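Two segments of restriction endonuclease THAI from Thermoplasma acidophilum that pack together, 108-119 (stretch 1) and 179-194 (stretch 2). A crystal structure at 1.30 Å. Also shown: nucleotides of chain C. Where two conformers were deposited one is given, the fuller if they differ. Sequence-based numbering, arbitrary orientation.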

ATOM      1  N   GLU A 108      -0.874 -15.179 -17.423  0.50 24.13           N
ATOM      2  CA  GLU A 108      -0.201 -14.129 -18.176  0.50 24.87           C
ATOM      3  C   GLU A 108      -0.556 -12.784 -17.551  0.50 24.99           C
ATOM      4  O   GLU A 108      -1.628 -12.644 -16.952  0.50 25.35           O
ATOM      5  CB  GLU A 108      -0.594 -14.149 -19.654  0.50 25.60           C
ATOM      6  CG  GLU A 108      -0.092 -15.367 -20.432  0.50 26.51           C
ATOM      7  CD  GLU A 108       1.410 -15.368 -20.699  0.50 27.34           C
ATOM      8  OE1 GLU A 108       2.127 -14.443 -20.258  0.50 26.80           O
ATOM      9  OE2 GLU A 108       1.879 -16.316 -21.364  0.50 29.57           O
ATOM     10  N   PRO A 109       0.349 -11.795 -17.673  1.00 25.83           N
ATOM     11  CA  PRO A 109       0.053 -10.459 -17.167  1.00 25.02           C
ATOM     12  C   PRO A 109      -1.208  -9.880 -17.802  1.00 25.19           C
ATOM     13  O   PRO A 109      -1.410 -10.014 -19.011  1.00 25.68           O
ATOM     14  CB  PRO A 109       1.278  -9.651 -17.593  1.00 24.96           C
ATOM     15  CG  PRO A 109       2.347 -10.621 -17.708  1.00 25.59           C
ATOM     16  CD  PRO A 109       1.701 -11.843 -18.267  1.00 25.31           C
ATOM     17  N   ALA A 110      -2.052  -9.275 -16.982  1.00 25.03           N
ATOM     18  CA  ALA A 110      -3.285  -8.667 -17.455  1.00 24.35           C
ATOM     19  C   ALA A 110      -3.625  -7.491 -16.569  1.00 23.77           C
ATOM     20  O   ALA A 110      -3.313  -7.523 -15.384  1.00 23.73           O
ATOM     21  CB  ALA A 110      -4.401  -9.676 -17.434  1.00 25.58           C
ATOM     22  N   GLY A 111      -4.282  -6.486 -17.150  1.00 22.64           N
ATOM     23  CA  GLY A 111      -4.789  -5.308 -16.418  1.00 22.32           C
ATOM     24  C   GLY A 111      -3.777  -4.412 -15.699  1.00 21.22           C
ATOM     25  O   GLY A 111      -4.144  -3.763 -14.722  1.00 22.48           O
ATOM     26  N   VAL A 112      -2.534  -4.345 -16.192  1.00 19.74           N
ATOM     27  CA  VAL A 112      -1.417  -3.615 -15.537  1.00 17.57           C
ATOM     28  C   VAL A 112      -1.642  -2.104 -15.667  1.00 15.76           C
ATOM     29  O   VAL A 112      -1.973  -1.636 -16.745  1.00 16.05           O
ATOM     30  CB  VAL A 112      -0.072  -4.040 -16.192  1.00 16.47           C
ATOM     31  CG1 VAL A 112       1.088  -3.132 -15.818  1.00 18.19           C
ATOM     32  CG2 VAL A 112       0.250  -5.516 -15.868  1.00 16.45           C
ATOM     33  N   LYS A 113      -1.474  -1.343 -14.583  1.00 14.76           N
ATOM     34  CA  LYS A 113      -1.807   0.094 -14.603  1.00 13.88           C
ATOM     35  C   LYS A 113      -0.660   0.974 -15.078  1.00 14.03           C
ATOM     36  O   LYS A 113       0.501   0.762 -14.724  1.00 15.36           O
ATOM     37  CB  LYS A 113      -2.285   0.597 -13.228  1.00 13.93           C
ATOM     38  CG  LYS A 113      -3.782   0.463 -12.981  1.00 13.75           C
ATOM     39  CD  LYS A 113      -4.203  -0.980 -12.852  1.00 13.31           C
ATOM     40  CE  LYS A 113      -5.711  -1.142 -12.637  1.00 13.03           C
ATOM     41  NZ  LYS A 113      -6.091  -2.603 -12.613  1.00 14.94           N
ATOM     42  N   LEU A 114      -1.032   2.004 -15.838  1.00 14.33           N
ATOM     43  CA  LEU A 114      -0.132   3.077 -16.240  1.00 14.75           C
ATOM     44  C   LEU A 114      -0.207   4.296 -15.314  1.00 14.17           C
ATOM     45  O   LEU A 114       0.778   5.002 -15.140  1.00 15.36           O
ATOM     46  CB  LEU A 114      -0.428   3.502 -17.678  1.00 15.91           C
ATOM     47  CG  LEU A 114      -0.207   2.405 -18.728  1.00 15.70           C
ATOM     48  CD1 LEU A 114      -0.706   2.906 -20.087  1.00 17.80           C
ATOM     49  CD2 LEU A 114       1.243   1.992 -18.820  1.00 18.31           C
ATOM     50  N   ILE A 115      -1.373   4.527 -14.710  1.00 13.83           N
ATOM     51  CA  ILE A 115      -1.574   5.578 -13.708  1.00 13.51           C
ATOM     52  C   ILE A 115      -2.775   5.135 -12.839  1.00 13.55           C
ATOM     53  O   ILE A 115      -3.664   4.450 -13.334  1.00 13.79           O
ATOM     54  CB  ILE A 115      -1.805   6.969 -14.370  1.00 13.83           C
ATOM     55  CG1 ILE A 115      -1.808   8.076 -13.309  1.00 15.31           C
ATOM     56  CG2 ILE A 115      -3.092   6.997 -15.192  1.00 15.15           C
ATOM     57  CD1 ILE A 115      -1.687   9.482 -13.869  1.00 16.88           C
ATOM     58  N   TRP A 116      -2.755   5.473 -11.556  1.00 12.84           N
ATOM     59  CA  TRP A 116      -3.750   4.979 -10.604  1.00 12.85           C
ATOM     60  C   TRP A 116      -4.940   5.938 -10.451  1.00 12.34           C
ATOM     61  O   TRP A 116      -5.545   6.055  -9.379  1.00 13.24           O
ATOM     62  CB  TRP A 116      -3.060   4.673  -9.292  1.00 11.93           C
ATOM     63  CG  TRP A 116      -1.973   3.645  -9.431  1.00 11.68           C
ATOM     64  CD1 TRP A 116      -0.624   3.861  -9.505  1.00 11.97           C
ATOM     65  CD2 TRP A 116      -2.153   2.219  -9.515  1.00 12.33           C
ATOM     66  NE1 TRP A 116       0.039   2.669  -9.629  1.00 12.07           N
ATOM     67  CE2 TRP A 116      -0.869   1.644  -9.634  1.00 12.17           C
ATOM     68  CE3 TRP A 116      -3.264   1.376  -9.477  1.00 13.17           C
ATOM     69  CZ2 TRP A 116      -0.674   0.269  -9.700  1.00 11.99           C
ATOM     70  CZ3 TRP A 116      -3.058  -0.001  -9.543  1.00 12.92           C
ATOM     71  CH2 TRP A 116      -1.777  -0.535  -9.669  1.00 12.86           C
ATOM     72  N   THR A 117      -5.332   6.516 -11.586  1.00 13.87           N
ATOM     73  CA  THR A 117      -6.392   7.482 -11.695  1.00 14.13           C
ATOM     74  C   THR A 117      -7.670   6.835 -12.221  1.00 14.15           C
ATOM     75  O   THR A 117      -7.634   6.156 -13.252  1.00 15.38           O
ATOM     76  CB  THR A 117      -5.984   8.566 -12.676  1.00 13.89           C
ATOM     77  OG1 THR A 117      -4.884   9.264 -12.137  1.00 14.98           O
ATOM     78  CG2 THR A 117      -7.138   9.548 -12.923  1.00 15.49           C
ATOM     79  N   VAL A 118      -8.772   7.013 -11.493  1.00 14.86           N
ATOM     80  CA  VAL A 118     -10.078   6.483 -11.879  1.00 14.90           C
ATOM     81  C   VAL A 118     -11.044   7.580 -12.359  1.00 15.70           C
ATOM     82  O   VAL A 118     -11.901   7.316 -13.202  1.00 16.84           O
ATOM     83  CB  VAL A 118     -10.705   5.678 -10.720  1.00 14.81           C
ATOM     84  CG1 VAL A 118     -12.127   5.287 -11.052  1.00 16.25           C
ATOM     85  CG2 VAL A 118      -9.872   4.442 -10.458  1.00 14.65           C
ATOM     86  N   ASP A 119     -10.880   8.808 -11.866  1.00 16.19           N
ATOM     87  CA  ASP A 119     -11.720   9.913 -12.322  1.00 16.48           C
ATOM     88  C   ASP A 119     -11.787   9.924 -13.844  1.00 17.62           C
ATOM     89  O   ASP A 119     -10.755   9.909 -14.532  1.00 16.66           O
ATOM     90  CB  ASP A 119     -11.208  11.262 -11.829  1.00 17.19           C
ATOM     91  CG  ASP A 119     -12.044  12.414 -12.357  1.00 17.30           C
ATOM     92  OD1 ASP A 119     -13.138  12.682 -11.802  1.00 17.34           O
ATOM     93  OD2 ASP A 119     -11.615  13.058 -13.319  1.00 17.71           O
ATOM     94  N   PRO A 179     -12.914   0.245 -10.483  1.00 14.03           N
ATOM     95  CA  PRO A 179     -11.554  -0.135 -10.851  1.00 14.62           C
ATOM     96  C   PRO A 179     -10.503   0.660 -10.080  1.00 14.28           C
ATOM     97  O   PRO A 179     -10.827   1.405  -9.162  1.00 14.02           O
ATOM     98  CB  PRO A 179     -11.509   0.216 -12.328  1.00 15.44           C
ATOM     99  CG  PRO A 179     -12.297   1.460 -12.388  1.00 14.16           C
ATOM    100  CD  PRO A 179     -13.387   1.356 -11.337  1.00 15.32           C
ATOM    101  N   ARG A 180      -9.236   0.496 -10.442  1.00 13.19           N
ATOM    102  CA  ARG A 180      -8.159   1.202  -9.734  1.00 12.69           C
ATOM    103  C   ARG A 180      -7.233   2.032 -10.637  1.00 12.96           C
ATOM    104  O   ARG A 180      -6.356   2.711 -10.118  1.00 12.62           O
ATOM    105  CB  ARG A 180      -7.360   0.235  -8.821  1.00 12.34           C
ATOM    106  CG  ARG A 180      -8.096  -0.117  -7.552  1.00 11.94           C
ATOM    107  CD  ARG A 180      -8.249   1.097  -6.646  1.00 11.45           C
ATOM    108  NE  ARG A 180      -8.898   0.756  -5.403  1.00 12.13           N
ATOM    109  CZ  ARG A 180     -10.218   0.636  -5.247  1.00 11.29           C
ATOM    110  NH1 ARG A 180     -11.044   0.837  -6.275  1.00 13.24           N
ATOM    111  NH2 ARG A 180     -10.715   0.299  -4.072  1.00 13.22           N
ATOM    112  N   GLY A 181      -7.474   2.080 -11.943  1.00 13.64           N
ATOM    113  CA  GLY A 181      -6.688   2.995 -12.764  1.00 14.03           C
ATOM    114  C   GLY A 181      -6.827   2.815 -14.251  1.00 14.33           C
ATOM    115  O   GLY A 181      -7.677   2.085 -14.722  1.00 15.43           O
ATOM    116  N   VAL A 182      -5.949   3.507 -14.971  1.00 14.64           N
ATOM    117  CA  VAL A 182      -5.810   3.424 -16.425  1.00 15.03           C
ATOM    118  C   VAL A 182      -4.789   2.327 -16.712  1.00 15.26           C
ATOM    119  O   VAL A 182      -3.730   2.311 -16.107  1.00 15.11           O
ATOM    120  CB  VAL A 182      -5.305   4.747 -17.007  1.00 15.96           C
ATOM    121  CG1 VAL A 182      -5.155   4.628 -18.514  1.00 16.12           C
ATOM    122  CG2 VAL A 182      -6.246   5.901 -16.636  1.00 16.38           C
ATOM    123  N   GLU A 183      -5.112   1.416 -17.619  1.00 15.12           N
ATOM    124  CA  GLU A 183      -4.298   0.241 -17.867  1.00 16.06           C
ATOM    125  C   GLU A 183      -3.628   0.288 -19.228  1.00 15.98           C
ATOM    126  O   GLU A 183      -4.095   0.966 -20.140  1.00 17.30           O
ATOM    127  CB  GLU A 183      -5.182  -0.991 -17.774  1.00 16.96           C
ATOM    128  CG  GLU A 183      -5.751  -1.209 -16.392  1.00 18.50           C
ATOM    129  CD  GLU A 183      -6.853  -2.246 -16.333  1.00 21.56           C
ATOM    130  OE1 GLU A 183      -7.137  -2.914 -17.351  1.00 22.65           O
ATOM    131  OE2 GLU A 183      -7.460  -2.385 -15.255  1.00 22.41           O
ATOM    132  N   ILE A 184      -2.537  -0.463 -19.369  1.00 16.68           N
ATOM    133  CA  ILE A 184      -2.044  -0.841 -20.694  1.00 16.80           C
ATOM    134  C   ILE A 184      -2.956  -1.950 -21.214  1.00 17.84           C
ATOM    135  O   ILE A 184      -3.404  -2.799 -20.455  1.00 18.41           O
ATOM    136  CB  ILE A 184      -0.544  -1.278 -20.664  1.00 17.36           C
ATOM    137  CG1 ILE A 184      -0.046  -1.537 -22.087  1.00 17.42           C
ATOM    138  CG2 ILE A 184      -0.307  -2.463 -19.754  1.00 17.90           C
ATOM    139  CD1 ILE A 184       1.470  -1.794 -22.210  1.00 17.73           C
ATOM    140  N   SER A 185      -3.298  -1.909 -22.498  1.00 18.59           N
ATOM    141  CA  SER A 185      -4.147  -2.962 -23.045  1.00 18.90           C
ATOM    142  C   SER A 185      -3.408  -4.290 -23.024  1.00 19.69           C
ATOM    143  O   SER A 185      -2.183  -4.348 -23.086  1.00 19.00           O
ATOM    144  CB  SER A 185      -4.611  -2.614 -24.459  1.00 19.62           C
ATOM    145  OG  SER A 185      -3.518  -2.683 -25.350  1.00 19.08           O
ATOM    146  N   ASN A 186      -4.161  -5.372 -22.929  1.00 21.06           N
ATOM    147  CA  ASN A 186      -3.526  -6.672 -22.849  1.00 21.90           C
ATOM    148  C   ASN A 186      -2.752  -7.005 -24.139  1.00 21.89           C
ATOM    149  O   ASN A 186      -1.687  -7.620 -24.079  1.00 22.74           O
ATOM    150  CB  ASN A 186      -4.529  -7.742 -22.407  1.00 23.04           C
ATOM    151  CG  ASN A 186      -4.994  -7.552 -20.958  1.00 24.24           C
ATOM    152  OD1 ASN A 186      -4.297  -6.962 -20.118  1.00 24.68           O
ATOM    153  ND2 ASN A 186      -6.188  -8.037 -20.667  1.00 28.59           N
ATOM    154  N   GLU A 187      -3.259  -6.548 -25.277  0.50 22.33           N
ATOM    155  CA  GLU A 187      -2.562  -6.717 -26.545  0.50 22.26           C
ATOM    156  C   GLU A 187      -1.255  -5.912 -26.614  0.50 21.13           C
ATOM    157  O   GLU A 187      -0.240  -6.413 -27.100  0.50 20.60           O
ATOM    158  CB  GLU A 187      -3.483  -6.334 -27.709  0.50 23.27           C
ATOM    159  CG  GLU A 187      -2.886  -6.601 -29.076  0.50 23.64           C
ATOM    160  CD  GLU A 187      -2.476  -8.048 -29.265  0.50 25.43           C
ATOM    161  OE1 GLU A 187      -3.171  -8.934 -28.731  0.50 26.93           O
ATOM    162  OE2 GLU A 187      -1.465  -8.308 -29.957  0.50 25.96           O
ATOM    163  N   ALA A 188      -1.276  -4.671 -26.136  1.00 20.43           N
ATOM    164  CA  ALA A 188      -0.052  -3.860 -26.069  1.00 19.36           C
ATOM    165  C   ALA A 188       0.988  -4.490 -25.137  1.00 18.11           C
ATOM    166  O   ALA A 188       2.170  -4.549 -25.477  1.00 17.49           O
ATOM    167  CB  ALA A 188      -0.371  -2.446 -25.601  1.00 19.71           C
ATOM    168  N   LEU A 189       0.526  -4.986 -23.992  1.00 17.51           N
ATOM    169  CA  LEU A 189       1.415  -5.620 -23.023  1.00 17.37           C
ATOM    170  C   LEU A 189       2.082  -6.859 -23.611  1.00 17.80           C
ATOM    171  O   LEU A 189       3.289  -7.043 -23.481  1.00 17.55           O
ATOM    172  CB  LEU A 189       0.641  -5.978 -21.768  1.00 17.71           C
ATOM    173  CG  LEU A 189       1.463  -6.567 -20.622  1.00 17.46           C
ATOM    174  CD1 LEU A 189       2.600  -5.622 -20.243  1.00 17.47           C
ATOM    175  CD2 LEU A 189       0.572  -6.861 -19.442  1.00 20.60           C
ATOM    176  N   LYS A 190       1.304  -7.706 -24.270  0.50 18.93           N
ATOM    177  CA  LYS A 190       1.860  -8.921 -24.848  0.50 19.62           C
ATOM    178  C   LYS A 190       2.878  -8.567 -25.943  0.50 19.16           C
ATOM    179  O   LYS A 190       3.920  -9.217 -26.063  0.50 19.47           O
ATOM    180  CB  LYS A 190       0.713  -9.834 -25.320  0.50 20.95           C
ATOM    181  CG  LYS A 190       1.009 -10.790 -26.452  0.50 23.97           C
ATOM    182  CD  LYS A 190      -0.282 -11.138 -27.190  0.50 26.66           C
ATOM    183  CE  LYS A 190       0.003 -11.622 -28.588  0.50 28.66           C
ATOM    184  NZ  LYS A 190       0.674 -10.564 -29.395  0.50 29.44           N
ATOM    185  N   GLU A 191       2.598  -7.515 -26.708  1.00 19.05           N
ATOM    186  CA  GLU A 191       3.515  -7.068 -27.745  1.00 19.27           C
ATOM    187  C   GLU A 191       4.826  -6.501 -27.174  1.00 18.95           C
ATOM    188  O   GLU A 191       5.898  -6.839 -27.663  1.00 19.52           O
ATOM    189  CB  GLU A 191       2.817  -6.073 -28.675  1.00 20.20           C
ATOM    190  CG  GLU A 191       1.787  -6.764 -29.579  1.00 21.70           C
ATOM    191  CD  GLU A 191       1.040  -5.820 -30.491  1.00 23.47           C
ATOM    192  OE1 GLU A 191       1.495  -4.686 -30.699  1.00 23.13           O
ATOM    193  OE2 GLU A 191      -0.002  -6.231 -31.050  1.00 26.48           O
ATOM    194  N   ILE A 192       4.767  -5.675 -26.131  1.00 18.23           N
ATOM    195  CA  ILE A 192       6.021  -5.171 -25.549  1.00 17.73           C
ATOM    196  C   ILE A 192       6.835  -6.264 -24.833  1.00 17.84           C
ATOM    197  O   ILE A 192       8.061  -6.228 -24.822  1.00 18.72           O
ATOM    198  CB  ILE A 192       5.825  -3.921 -24.653  1.00 17.40           C
ATOM    199  CG1 ILE A 192       5.035  -4.219 -23.374  1.00 17.03           C
ATOM    200  CG2 ILE A 192       5.157  -2.795 -25.471  1.00 17.29           C
ATOM    201  CD1 ILE A 192       4.983  -3.036 -22.437  1.00 17.33           C
ATOM    202  N   MET A 193       6.150  -7.249 -24.255  1.00 18.22           N
ATOM    203  CA  MET A 193       6.851  -8.344 -23.563  1.00 18.69           C
ATOM    204  C   MET A 193       7.579  -9.295 -24.502  1.00 20.18           C
ATOM    205  O   MET A 193       8.607  -9.878 -24.129  1.00 20.91           O
ATOM    206  CB  MET A 193       5.876  -9.140 -22.695  1.00 18.75           C
ATOM    207  CG  MET A 193       5.379  -8.407 -21.474  1.00 19.74           C
ATOM    208  SD  MET A 193       4.245  -9.409 -20.523  1.00 22.43           S
ATOM    209  CE  MET A 193       5.357 -10.660 -19.876  1.00 22.41           C
ATOM    210  N   THR A 194       7.056  -9.439 -25.714  1.00 21.18           N
ATOM    211  CA  THR A 194       7.574 -10.429 -26.668  1.00 21.49           C
ATOM    212  C   THR A 194       8.437  -9.851 -27.795  1.00 21.65           C
ATOM    213  O   THR A 194       8.969 -10.609 -28.614  1.00 22.33           O
ATOM    214  CB  THR A 194       6.426 -11.281 -27.246  1.00 22.51           C
ATOM    215  OG1 THR A 194       5.477 -10.436 -27.907  1.00 24.25           O
ATOM    216  CG2 THR A 194       5.732 -12.078 -26.138  1.00 23.22           C
TER
ATOM    217  P    DC C   7       3.651   3.061  -8.742  0.50 13.97           P
ATOM    218  OP1  DC C   7       5.031   2.712  -9.096  0.50 11.05           O
ATOM    219  OP2  DC C   7       2.659   3.343  -9.818  0.50 13.73           O
ATOM    220  O5'  DC C   7       3.067   1.911  -7.813  0.50 12.95           O
ATOM    221  C5'  DC C   7       3.909   1.193  -6.923  0.50 12.17           C
ATOM    222  C4'  DC C   7       3.084   0.199  -6.144  0.50 11.23           C
ATOM    223  O4'  DC C   7       2.052   0.911  -5.436  0.50 11.86           O
ATOM    224  C3'  DC C   7       2.314  -0.810  -6.992  0.50 10.97           C
ATOM    225  O3'  DC C   7       3.189  -1.905  -7.360  0.50  9.24           O
ATOM    226  C2'  DC C   7       1.206  -1.232  -6.033  0.50 13.35           C
ATOM    227  C1'  DC C   7       1.025  -0.015  -5.100  0.50 11.47           C
ATOM    228  N1   DC C   7      -0.274   0.676  -5.208  0.50 10.91           N
ATOM    229  C2   DC C   7      -1.262   0.388  -4.263  0.50 11.30           C
ATOM    230  O2   DC C   7      -0.977  -0.341  -3.300  0.50 12.74           O
ATOM    231  N3   DC C   7      -2.499   0.918  -4.407  0.50 10.90           N
ATOM    232  C4   DC C   7      -2.759   1.729  -5.435  0.50 10.28           C
ATOM    233  N4   DC C   7      -4.010   2.177  -5.572  0.50 10.55           N
ATOM    234  C5   DC C   7      -1.752   2.101  -6.375  0.50  9.20           C
ATOM    235  C6   DC C   7      -0.530   1.560  -6.224  0.50  9.99           C
ATOM    236  P    DG C   6       0.240   7.641  -9.912  0.50 11.17           P
ATOM    237  OP1  DG C   6       0.984   7.279 -11.134  0.50 13.06           O
ATOM    238  OP2  DG C   6      -1.219   7.383  -9.830  0.50 11.98           O
ATOM    239  O5'  DG C   6       0.969   6.963  -8.667  0.50 10.83           O
ATOM    240  C5'  DG C   6       2.368   7.171  -8.448  0.50 11.63           C
ATOM    241  C4'  DG C   6       2.819   6.441  -7.202  0.50 10.89           C
ATOM    242  O4'  DG C   6       2.019   6.868  -6.086  0.50 11.65           O
ATOM    243  C3'  DG C   6       2.638   4.929  -7.239  0.50 11.26           C
ATOM    244  O3'  DG C   6       3.798   4.333  -7.785  0.50 12.29           O
ATOM    245  C2'  DG C   6       2.508   4.578  -5.772  0.50  9.20           C
ATOM    246  C1'  DG C   6       1.691   5.751  -5.263  0.50 11.25           C
ATOM    247  N9   DG C   6       0.246   5.588  -5.308  0.50 11.93           N
ATOM    248  C8   DG C   6      -0.619   6.139  -6.220  0.50 13.02           C
ATOM    249  N7   DG C   6      -1.870   5.924  -5.926  0.50 11.88           N
ATOM    250  C5   DG C   6      -1.825   5.166  -4.765  0.50 11.35           C
ATOM    251  C6   DG C   6      -2.870   4.670  -3.958  0.50 10.66           C
ATOM    252  O6   DG C   6      -4.084   4.843  -4.083  0.50 12.63           O
ATOM    253  N1   DG C   6      -2.380   3.919  -2.892  0.50 10.56           N
ATOM    254  C2   DG C   6      -1.049   3.699  -2.626  0.50 11.56           C
ATOM    255  N2   DG C   6      -0.772   2.928  -1.563  0.50 11.47           N
ATOM    256  N3   DG C   6      -0.065   4.195  -3.353  0.50 11.59           N
ATOM    257  C4   DG C   6      -0.524   4.912  -4.400  0.50 11.30           C
ATOM    258  P    DG C   8       2.915  -2.763  -8.708  0.50 10.62           P
ATOM    259  OP1  DG C   8       4.174  -3.473  -9.042  0.50  9.44           O
ATOM    260  OP2  DG C   8       2.284  -1.866  -9.712  0.50  9.52           O
ATOM    261  O5'  DG C   8       1.837  -3.857  -8.270  0.50 11.98           O
ATOM    262  C5'  DG C   8       0.432  -3.657  -8.477  0.50 13.12           C
ATOM    263  C4'  DG C   8      -0.345  -4.800  -7.860  0.50 10.68           C
ATOM    264  O4'  DG C   8      -1.735  -4.435  -7.675  0.50 11.48           O
ATOM    265  C3'  DG C   8      -0.359  -6.115  -8.641  0.50 11.31           C
ATOM    266  O3'  DG C   8      -0.335  -7.179  -7.675  0.50 11.04           O
ATOM    267  C2'  DG C   8      -1.689  -6.036  -9.376  0.50 11.63           C
ATOM    268  C1'  DG C   8      -2.564  -5.404  -8.308  0.50 10.99           C
ATOM    269  N9   DG C   8      -3.759  -4.723  -8.784  0.50 11.55           N
ATOM    270  C8   DG C   8      -3.903  -3.976  -9.931  0.50 12.71           C
ATOM    271  N7   DG C   8      -5.097  -3.470 -10.065  0.50 11.87           N
ATOM    272  C5   DG C   8      -5.787  -3.915  -8.942  0.50 11.41           C
ATOM    273  C6   DG C   8      -7.130  -3.686  -8.529  0.50 11.86           C
ATOM    274  O6   DG C   8      -8.018  -3.041  -9.104  0.50 12.49           O
ATOM    275  N1   DG C   8      -7.403  -4.311  -7.315  0.50 11.68           N
ATOM    276  C2   DG C   8      -6.504  -5.062  -6.595  0.50  9.88           C
ATOM    277  N2   DG C   8      -6.949  -5.576  -5.439  0.50 12.18           N
ATOM    278  N3   DG C   8      -5.263  -5.295  -6.978  0.50 10.91           N
ATOM    279  C4   DG C   8      -4.974  -4.690  -8.148  0.50 11.38           C
HETATM  280  O   HOH W   1      -0.856  -9.725 -21.757  1.00 45.09           O
HETATM  281  O   HOH W   2      -2.380  -4.991 -19.043  1.00 25.42           O
HETATM  282  O   HOH W   3      -8.736  -2.115 -11.555  1.00 16.34           O
HETATM  283  O   HOH W   4      -5.930   3.789  -7.669  1.00 12.96           O

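What joins the two backbones? A short antiparallel pairing runs through the middle of the contact. Ile184 N donates to Val112 O (2.9 Å), Leu114 N to Val182 O (2.7 Å), and Val182 N to Ile115 O (3.0 Å). Lys113 lies across from Glu183, but Ile115 pairs with Val182, so the register slips by one residue in a beta bulge, close to the corner the first stretch turns at Leu114. Beyond this pairing, toward the helix, Gly111 N donates to Asn186 OD1 (3.0 Å), tying the loop to the start of the helix. The same OD1 accepts from water 2, which also donates to Ile184 O and accepts from Val112 N, filling the gap between the chains there.

Which bumps fill which hollows at the helix end? Pro109 points toward the helix and wedges its ring against two residues one turn apart: its CB meets Leu189 CD2 at 3.4 Å and its CG meets Met193 SD at 3.6 Å. The compact ring lets Pro109 reach both side chains at close range. Leu189 CD2 also touches Val112 CG2 (3.8 Å), so one methyl serves two neighbours. Ile184 continues the apolar patch, with CG2 3.9 Å from Val112 CB and CB 4.2 Å from Leu114 CD2.

Why is there a glycine at 181? The chain of stretch 1 closes over it, leaving no hollow for a side chain. A CB on Gly181 would point toward the other stretch and clash with Ile115 O and Lys113 CG; the backbone angles by themselves also call for glycine. Bare Gly181 CA instead makes CA-H...O contacts with Thr117 O (3.3 Å) and Ile115 O (3.4 Å). The close fit has a price, since Gly181 N is buried without a polar partner. Nearby, Val118 sets CG2 3.4 Å from Pro179 O, while Ile115 CG2 and Val182 CG2 meet at 3.6 Å on a shared face of the sheet.

How does the contact reach the DNA? Lys113 stretches past Gly181, its CE 3.7 Å from Gly181 N, and its long chain brings NZ to Glu183 OE2 in a salt bridge (3.0 Å). The same NZ donates to Gly111 O (3.1 Å) and to N7 of DG8 (2.9 Å), so one charged end joins both stretches to a base. Trp116 directs its CA-to-CB bond away overall; the edge of its ring meets Arg180 O at CE3 (3.4 Å), one face lies against DC7, and NE1 donates to OP2 of DC7 (2.7 Å).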